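Local coordinates for protein lysine-sensitive aspartokinase 3 (Escherichia coli, PDB 2J0W) that catalyses the ATP-dependent phosphorylation of L-aspartate to 4-phospho-L-aspartate, the first step toward lysine, and is shut down allosterically by lysine itself, at residues N307-T312 / V380-G385; Q136-D141 / L174-V179. One frame throughout, in Å; residues are numbered along the deposited sequence.

The two contacts are both strand pairings, one in the catalytic and one in the regulatory region of the enzyme. Contact 2 (136-141 with 174-179) is a parallel pair at the border of the amino acid kinase sheet, where the side chain of Leu-178 lies about 9 Å from that of the ATP-binding Phe-9. Contact 1 (307-312 with 380-385) is an antiparallel pair in the region needed for homodimerization; the side chain of Gln-308 is about 6 Å from that of Asp-340, a lysine-site residue, and about 13 Å from the bound ADP. The centres of contact 1 and contact 2 are about 48 Å apart and their nearest atoms about 31 Å, on opposite sides of the chain's centre.

Contact 1 (N307-T312 / V380-G385); sequences NQTLLT and VEVEEG
Leu-310 and Glu-383 form the hydrogen-bonded pair of an antiparallel strand contact in the regulatory, ACT-containing half of the chain, joining strand 299-313 to strand 380-384. The short strands run 165° apart in direction. Two backbone bonds close this pair: Leu-310 N reaches Glu-383 O at 2.9 Å, in the carbonyl plane, and Glu-383 N reaches Leu-310 O at 3.1 Å. The bond from Thr-312 N to Glu-381 O is weak.

On the face of Leu-311 and Val-382, the two methyls of Val-382 divide the work: CG1, anti to its backbone N (chi1 -177°), meets Thr-309 CG2 at 3.5 Å, while CG2 meets Leu-311 CD1 at 3.4 Å. On the face of Leu-310 and Thr-312, the side chains of Thr-312 and Glu-381 lie side by side and point the same way, their CB atoms 3.9 Å apart. Glu-383 extends beyond CG to a salt bridge from OE1 to Arg-416, and the same oxygen has a long, weak ion pair with Lys-398 of the second subunit.

The pair belongs to the antiparallel sheet of the regulatory region. Strand 348-353 flanks 307-312 as a further antiparallel neighbour, bonding to the backbone of Thr-309 and Leu-311, while Val-380 packs against Leu-374 and Ser-375 of helix 368-377, consistent with the alpha/beta ACT fold.

Contact 2 (Q136-D141 / L174-V179); sequences QAQWFD and LNEGLV
Gln-138 meets the 174-179 segment through both its backbone and its side chain. Its N-H gives a nearly straight bond to Leu-178 O (3.0 Å, 173° at the hydrogen), although the donor stands above the carbonyl plane. Its CG approaches that same oxygen at 3.0 Å, from a crowded position between the backbone N and the carbonyl carbon (chi1 50°). Beyond CG the chain is extended, and NE2 donates to Glu-176 OE1 at 3.2 Å. This carboxylate oxygen lies close to the amide plane of Gln-138 but is itself approached from above the carboxylate plane; the two side chains cross at about a right angle. An alanine here would probably leave Glu-176 without this amide donor and open a gap beside Val-179 CG2, which now packs against Gln-138 CG.

Further along, Val-179 CG1 rests on Phe-140 CB at 3.6 Å. At the other end Leu-178 N bonds Gln-136 O at 3.3 Å, and on the opposite face from Gln-138 and Val-179, Ala-137 CB faces Leu-178 CB at 4.3 Å.

Around these groups lies a second shell. Arg-173 forms a salt bridge to Glu-176 OE1, so the oxygen that receives the amide is also held from its own helix. Leu-170 of that helix touches both Phe-140 and Val-179, and Leu-130 of helix 108-131 touches Ala-137.

At Gly-177 the chain leaves the helical conformation of 159-176 and passes into strand 178-182. The parallel pairing of strands 137-139 and 178-182, linked by that helix, makes a beta-alpha-beta unit at the border of the largely parallel sheet of the amino acid kinase fold.

Contact 1 (N307-T312 / V380-G385)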
ATOM      1  N   ASN A 307      17.187  -8.974  -5.012  1.00 52.62           N
ATOM      2  CA  ASN A 307      17.388  -9.145  -3.581  1.00 55.10           C
ATOM      3  C   ASN A 307      16.507  -8.238  -2.747  1.00 56.68           C
ATOM      4  O   ASN A 307      16.969  -7.557  -1.825  1.00 57.15           O
ATOM      5  CB  ASN A 307      18.847  -8.909  -3.225  1.00 50.92           C
ATOM      6  CG  ASN A 307      19.776  -9.638  -4.150  1.00 58.18           C
ATOM      7  OD1 ASN A 307      19.587 -10.826  -4.414  1.00 61.53           O
ATOM      8  ND2 ASN A 307      20.792  -8.934  -4.656  1.00 54.70           N
ATOM      9  N   GLN A 308      15.228  -8.232  -3.083  1.00 54.52           N
ATOM     10  CA  GLN A 308      14.284  -7.432  -2.349  1.00 53.68           C
ATOM     11  C   GLN A 308      13.837  -8.271  -1.155  1.00 51.47           C
ATOM     12  O   GLN A 308      13.933  -9.498  -1.164  1.00 49.93           O
ATOM     13  CB  GLN A 308      13.101  -7.071  -3.244  1.00 48.21           C
ATOM     14  CG  GLN A 308      13.514  -6.356  -4.519  1.00 43.64           C
ATOM     15  CD  GLN A 308      14.166  -5.003  -4.270  1.00 47.67           C
ATOM     16  OE1 GLN A 308      13.512  -4.048  -3.860  1.00 42.36           O
ATOM     17  NE2 GLN A 308      15.464  -4.918  -4.522  1.00 50.34           N
ATOM     18  N   THR A 309      13.380  -7.595  -0.114  1.00 52.36           N
ATOM     19  CA  THR A 309      12.906  -8.270   1.080  1.00 53.52           C
ATOM     20  C   THR A 309      11.449  -7.856   1.302  1.00 53.48           C
ATOM     21  O   THR A 309      11.128  -6.669   1.216  1.00 52.94           O
ATOM     22  CB  THR A 309      13.749  -7.858   2.302  1.00 53.94           C
ATOM     23  OG1 THR A 309      15.139  -8.072   2.018  1.00 56.00           O
ATOM     24  CG2 THR A 309      13.343  -8.671   3.522  1.00 43.52           C
ATOM     25  N   LEU A 310      10.565  -8.822   1.553  1.00 53.78           N
ATOM     26  CA  LEU A 310       9.156  -8.497   1.802  1.00 57.47           C
ATOM     27  C   LEU A 310       8.837  -8.598   3.291  1.00 57.82           C
ATOM     28  O   LEU A 310       8.712  -9.695   3.841  1.00 58.62           O
ATOM     29  CB  LEU A 310       8.198  -9.418   1.027  1.00 54.96           C
ATOM     30  CG  LEU A 310       6.718  -9.055   1.270  1.00 47.61           C
ATOM     31  CD1 LEU A 310       6.392  -7.729   0.587  1.00 42.82           C
ATOM     32  CD2 LEU A 310       5.799 -10.160   0.756  1.00 36.48           C
ATOM     33  N   LEU A 311       8.713  -7.439   3.930  1.00 58.60           N
ATOM     34  CA  LEU A 311       8.411  -7.357   5.352  1.00 60.36           C
ATOM     35  C   LEU A 311       6.917  -7.145   5.557  1.00 64.10           C
ATOM     36  O   LEU A 311       6.434  -6.010   5.515  1.00 65.86           O
ATOM     37  CB  LEU A 311       9.173  -6.195   5.965  1.00 57.40           C
ATOM     38  CG  LEU A 311       8.986  -6.029   7.465  1.00 64.43           C
ATOM     39  CD1 LEU A 311       9.523  -7.254   8.201  1.00 62.66           C
ATOM     40  CD2 LEU A 311       9.708  -4.773   7.896  1.00 65.63           C
ATOM     41  N   THR A 312       6.195  -8.242   5.770  1.00 67.50           N
ATOM     42  CA  THR A 312       4.746  -8.208   5.974  1.00 68.32           C
ATOM     43  C   THR A 312       4.391  -8.035   7.458  1.00 70.84           C
ATOM     44  O   THR A 312       4.847  -8.796   8.313  1.00 69.89           O
ATOM     45  CB  THR A 312       4.098  -9.509   5.444  1.00 62.56           C
ATOM     46  OG1 THR A 312       4.358  -9.639   4.042  1.00 52.26           O
ATOM     47  CG2 THR A 312       2.604  -9.495   5.677  1.00 65.21           C
ATOM     48  N   VAL A 380       5.364  -9.959  12.966  1.00 82.85           N
ATOM     49  CA  VAL A 380       6.198  -9.682  11.795  1.00 81.81           C
ATOM     50  C   VAL A 380       6.432 -10.894  10.902  1.00 78.12           C
ATOM     51  O   VAL A 380       6.246 -12.040  11.312  1.00 77.67           O
ATOM     52  CB  VAL A 380       7.586  -9.152  12.204  1.00 82.59           C
ATOM     53  CG1 VAL A 380       7.448  -7.818  12.923  1.00 83.15           C
ATOM     54  CG2 VAL A 380       8.282 -10.173  13.090  1.00 83.88           C
ATOM     55  N   GLU A 381       6.845 -10.615   9.672  1.00 76.50           N
ATOM     56  CA  GLU A 381       7.144 -11.641   8.682  1.00 76.64           C
ATOM     57  C   GLU A 381       8.224 -11.105   7.758  1.00 75.77           C
ATOM     58  O   GLU A 381       8.237  -9.909   7.443  1.00 74.35           O
ATOM     59  CB  GLU A 381       5.913 -11.980   7.850  1.00 78.25           C
ATOM     60  CG  GLU A 381       4.944 -12.924   8.505  1.00 85.15           C
ATOM     61  CD  GLU A 381       3.916 -13.444   7.520  1.00 95.82           C
ATOM     62  OE1 GLU A 381       4.316 -14.148   6.566  1.00 97.73           O
ATOM     63  OE2 GLU A 381       2.714 -13.147   7.692  1.00 99.94           O
ATOM     64  N   VAL A 382       9.133 -11.982   7.336  1.00 74.63           N
ATOM     65  CA  VAL A 382      10.210 -11.578   6.436  1.00 74.76           C
ATOM     66  C   VAL A 382      10.535 -12.640   5.392  1.00 73.01           C
ATOM     67  O   VAL A 382      10.939 -13.753   5.726  1.00 73.59           O
ATOM     68  CB  VAL A 382      11.518 -11.260   7.198  1.00 74.93           C
ATOM     69  CG1 VAL A 382      12.583 -10.779   6.216  1.00 70.26           C
ATOM     70  CG2 VAL A 382      11.264 -10.206   8.264  1.00 73.67           C
ATOM     71  N   GLU A 383      10.355 -12.278   4.127  1.00 70.38           N
ATOM     72  CA  GLU A 383      10.643 -13.173   3.016  1.00 69.02           C
ATOM     73  C   GLU A 383      11.794 -12.572   2.205  1.00 66.47           C
ATOM     74  O   GLU A 383      11.771 -11.385   1.878  1.00 61.86           O
ATOM     75  CB  GLU A 383       9.399 -13.337   2.144  1.00 70.47           C
ATOM     76  CG  GLU A 383       8.167 -13.742   2.929  1.00 72.30           C
ATOM     77  CD  GLU A 383       7.086 -14.350   2.055  1.00 82.36           C
ATOM     78  OE1 GLU A 383       5.997 -14.653   2.589  1.00 82.30           O
ATOM     79  OE2 GLU A 383       7.326 -14.533   0.837  1.00 86.32           O
ATOM     80  N   GLU A 384      12.799 -13.388   1.890  1.00 65.74           N
ATOM     81  CA  GLU A 384      13.954 -12.905   1.136  1.00 68.48           C
ATOM     82  C   GLU A 384      14.117 -13.566  -0.227  1.00 69.09           C
ATOM     83  O   GLU A 384      13.331 -14.434  -0.610  1.00 68.58           O
ATOM     84  CB  GLU A 384      15.235 -13.115   1.942  1.00 70.29           C
ATOM     85  CG  GLU A 384      15.247 -12.418   3.287  1.00 85.80           C
ATOM     86  CD  GLU A 384      16.526 -12.675   4.057  1.00 91.77           C
ATOM     87  OE1 GLU A 384      16.865 -13.863   4.252  1.00 89.73           O
ATOM     88  OE2 GLU A 384      17.186 -11.693   4.465  1.00 97.31           O
ATOM     89  N   GLY A 385      15.147 -13.144  -0.956  1.00 68.73           N
ATOM     90  CA  GLY A 385      15.405 -13.719  -2.261  1.00 66.37           C
ATOM     91  C   GLY A 385      14.266 -13.463  -3.219  1.00 63.98           C
ATOM     92  O   GLY A 385      13.923 -14.311  -4.039  1.00 64.63           O
TER

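Contact 2 (Q136-D141 / L174-V179)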
ATOM      1  N   GLN A 136      45.380  22.645 -20.300  1.00 94.77           N
ATOM      2  CA  GLN A 136      45.261  23.258 -18.990  1.00 94.96           C
ATOM      3  C   GLN A 136      44.248  22.418 -18.233  1.00 92.17           C
ATOM      4  O   GLN A 136      43.051  22.619 -18.399  1.00 95.42           O
ATOM      5  CB  GLN A 136      44.732  24.687 -19.111  1.00 98.83           C
ATOM      6  CG  GLN A 136      45.771  25.711 -19.464  1.00108.72           C
ATOM      7  CD  GLN A 136      46.886  25.716 -18.457  1.00117.43           C
ATOM      8  OE1 GLN A 136      47.826  24.914 -18.542  1.00123.89           O
ATOM      9  NE2 GLN A 136      46.790  26.623 -17.464  1.00117.62           N
ATOM     10  N   ALA A 137      44.713  21.469 -17.427  1.00 87.10           N
ATOM     11  CA  ALA A 137      43.778  20.635 -16.676  1.00 82.10           C
ATOM     12  C   ALA A 137      44.243  20.513 -15.244  1.00 77.08           C
ATOM     13  O   ALA A 137      45.335  20.012 -14.992  1.00 77.20           O
ATOM     14  CB  ALA A 137      43.681  19.238 -17.307  1.00 83.92           C
ATOM     15  N   GLN A 138      43.430  20.972 -14.301  1.00 73.10           N
ATOM     16  CA  GLN A 138      43.819  20.868 -12.903  1.00 69.97           C
ATOM     17  C   GLN A 138      42.952  19.915 -12.079  1.00 66.68           C
ATOM     18  O   GLN A 138      41.760  19.729 -12.335  1.00 63.92           O
ATOM     19  CB  GLN A 138      43.872  22.262 -12.263  1.00 69.08           C
ATOM     20  CG  GLN A 138      42.622  23.108 -12.506  1.00 72.47           C
ATOM     21  CD  GLN A 138      42.787  24.509 -11.982  1.00 76.58           C
ATOM     22  OE1 GLN A 138      43.144  24.712 -10.813  1.00 82.41           O
ATOM     23  NE2 GLN A 138      42.512  25.507 -12.841  1.00 74.03           N
ATOM     24  N   TRP A 139      43.592  19.314 -11.085  1.00 63.83           N
ATOM     25  CA  TRP A 139      42.960  18.361 -10.187  1.00 61.97           C
ATOM     26  C   TRP A 139      42.269  19.135  -9.072  1.00 63.26           C
ATOM     27  O   TRP A 139      42.793  20.148  -8.601  1.00 63.50           O
ATOM     28  CB  TRP A 139      44.038  17.437  -9.610  1.00 52.94           C
ATOM     29  CG  TRP A 139      43.540  16.328  -8.748  1.00 50.43           C
ATOM     30  CD1 TRP A 139      43.107  15.098  -9.155  1.00 51.86           C
ATOM     31  CD2 TRP A 139      43.435  16.340  -7.319  1.00 43.47           C
ATOM     32  NE1 TRP A 139      42.736  14.343  -8.064  1.00 51.48           N
ATOM     33  CE2 TRP A 139      42.925  15.083  -6.925  1.00 44.80           C
ATOM     34  CE3 TRP A 139      43.720  17.296  -6.330  1.00 44.35           C
ATOM     35  CZ2 TRP A 139      42.695  14.752  -5.582  1.00 48.68           C
ATOM     36  CZ3 TRP A 139      43.490  16.966  -4.990  1.00 44.48           C
ATOM     37  CH2 TRP A 139      42.980  15.705  -4.632  1.00 36.11           C
ATOM     38  N   PHE A 140      41.092  18.665  -8.658  1.00 62.43           N
ATOM     39  CA  PHE A 140      40.340  19.317  -7.589  1.00 54.63           C
ATOM     40  C   PHE A 140      39.708  18.288  -6.664  1.00 51.98           C
ATOM     41  O   PHE A 140      39.153  17.298  -7.130  1.00 53.39           O
ATOM     42  CB  PHE A 140      39.243  20.202  -8.172  1.00 41.40           C
ATOM     43  CG  PHE A 140      38.542  21.034  -7.146  1.00 39.35           C
ATOM     44  CD1 PHE A 140      39.178  22.128  -6.571  1.00 45.41           C
ATOM     45  CD2 PHE A 140      37.256  20.714  -6.732  1.00 44.62           C
ATOM     46  CE1 PHE A 140      38.538  22.900  -5.589  1.00 52.03           C
ATOM     47  CE2 PHE A 140      36.604  21.479  -5.750  1.00 48.33           C
ATOM     48  CZ  PHE A 140      37.247  22.574  -5.180  1.00 40.46           C
ATOM     49  N   ASP A 141      39.777  18.543  -5.360  1.00 49.77           N
ATOM     50  CA  ASP A 141      39.224  17.637  -4.339  1.00 48.14           C
ATOM     51  C   ASP A 141      37.759  17.968  -3.982  1.00 47.78           C
ATOM     52  O   ASP A 141      37.513  18.832  -3.131  1.00 50.73           O
ATOM     53  CB  ASP A 141      40.095  17.729  -3.077  1.00 36.82           C
ATOM     54  CG  ASP A 141      39.711  16.713  -2.015  1.00 48.74           C
ATOM     55  OD1 ASP A 141      38.521  16.325  -1.924  1.00 45.31           O
ATOM     56  OD2 ASP A 141      40.612  16.310  -1.251  1.00 51.89           O
ATOM     57  N   LEU A 174      37.144  26.908 -12.565  1.00 65.99           N
ATOM     58  CA  LEU A 174      36.490  26.620 -13.845  1.00 66.33           C
ATOM     59  C   LEU A 174      36.722  27.744 -14.839  1.00 66.45           C
ATOM     60  O   LEU A 174      36.775  27.518 -16.044  1.00 64.71           O
ATOM     61  CB  LEU A 174      34.986  26.420 -13.656  1.00 62.15           C
ATOM     62  CG  LEU A 174      34.525  25.098 -13.036  1.00 62.96           C
ATOM     63  CD1 LEU A 174      33.022  25.137 -12.883  1.00 67.26           C
ATOM     64  CD2 LEU A 174      34.935  23.908 -13.911  1.00 55.95           C
ATOM     65  N   ASN A 175      36.848  28.958 -14.318  1.00 70.25           N
ATOM     66  CA  ASN A 175      37.094  30.130 -15.145  1.00 75.05           C
ATOM     67  C   ASN A 175      38.501  30.040 -15.727  1.00 77.56           C
ATOM     68  O   ASN A 175      38.709  30.280 -16.919  1.00 79.01           O
ATOM     69  CB  ASN A 175      36.962  31.397 -14.301  1.00 77.99           C
ATOM     70  CG  ASN A 175      35.526  31.677 -13.891  1.00 82.30           C
ATOM     71  OD1 ASN A 175      35.277  32.416 -12.933  1.00 84.01           O
ATOM     72  ND2 ASN A 175      34.570  31.100 -14.624  1.00 75.26           N
ATOM     73  N   GLU A 176      39.458  29.684 -14.872  1.00 78.27           N
ATOM     74  CA  GLU A 176      40.857  29.543 -15.275  1.00 76.30           C
ATOM     75  C   GLU A 176      41.017  28.507 -16.371  1.00 73.79           C
ATOM     76  O   GLU A 176      41.679  28.748 -17.375  1.00 76.12           O
ATOM     77  CB  GLU A 176      41.722  29.103 -14.100  1.00 74.05           C
ATOM     78  CG  GLU A 176      41.741  30.028 -12.929  1.00 75.52           C
ATOM     79  CD  GLU A 176      42.569  29.458 -11.799  1.00 84.99           C
ATOM     80  OE1 GLU A 176      42.260  28.331 -11.352  1.00 88.75           O
ATOM     81  OE2 GLU A 176      43.528  30.130 -11.366  1.00 90.74           O
ATOM     82  N   GLY A 177      40.422  27.341 -16.169  1.00 70.42           N
ATOM     83  CA  GLY A 177      40.551  26.303 -17.166  1.00 68.11           C
ATOM     84  C   GLY A 177      39.755  25.058 -16.851  1.00 66.77           C
ATOM     85  O   GLY A 177      38.642  25.129 -16.333  1.00 66.96           O
ATOM     86  N   LEU A 178      40.337  23.908 -17.154  1.00 64.52           N
ATOM     87  CA  LEU A 178      39.665  22.643 -16.930  1.00 61.94           C
ATOM     88  C   LEU A 178      39.843  22.129 -15.517  1.00 63.01           C
ATOM     89  O   LEU A 178      40.874  22.355 -14.875  1.00 64.14           O
ATOM     90  CB  LEU A 178      40.168  21.606 -17.927  1.00 62.89           C
ATOM     91  CG  LEU A 178      39.091  20.615 -18.330  1.00 71.63           C
ATOM     92  CD1 LEU A 178      37.858  21.386 -18.800  1.00 76.42           C
ATOM     93  CD2 LEU A 178      39.619  19.704 -19.429  1.00 71.32           C
ATOM     94  N   VAL A 179      38.826  21.418 -15.043  1.00 60.56           N
ATOM     95  CA  VAL A 179      38.842  20.886 -13.694  1.00 54.74           C
ATOM     96  C   VAL A 179      38.395  19.440 -13.626  1.00 50.10           C
ATOM     97  O   VAL A 179      37.308  19.082 -14.056  1.00 48.21           O
ATOM     98  CB  VAL A 179      37.961  21.734 -12.789  1.00 53.75           C
ATOM     99  CG1 VAL A 179      37.980  21.186 -11.369  1.00 54.75           C
ATOM    100  CG2 VAL A 179      38.457  23.170 -12.827  1.00 48.85           C
TER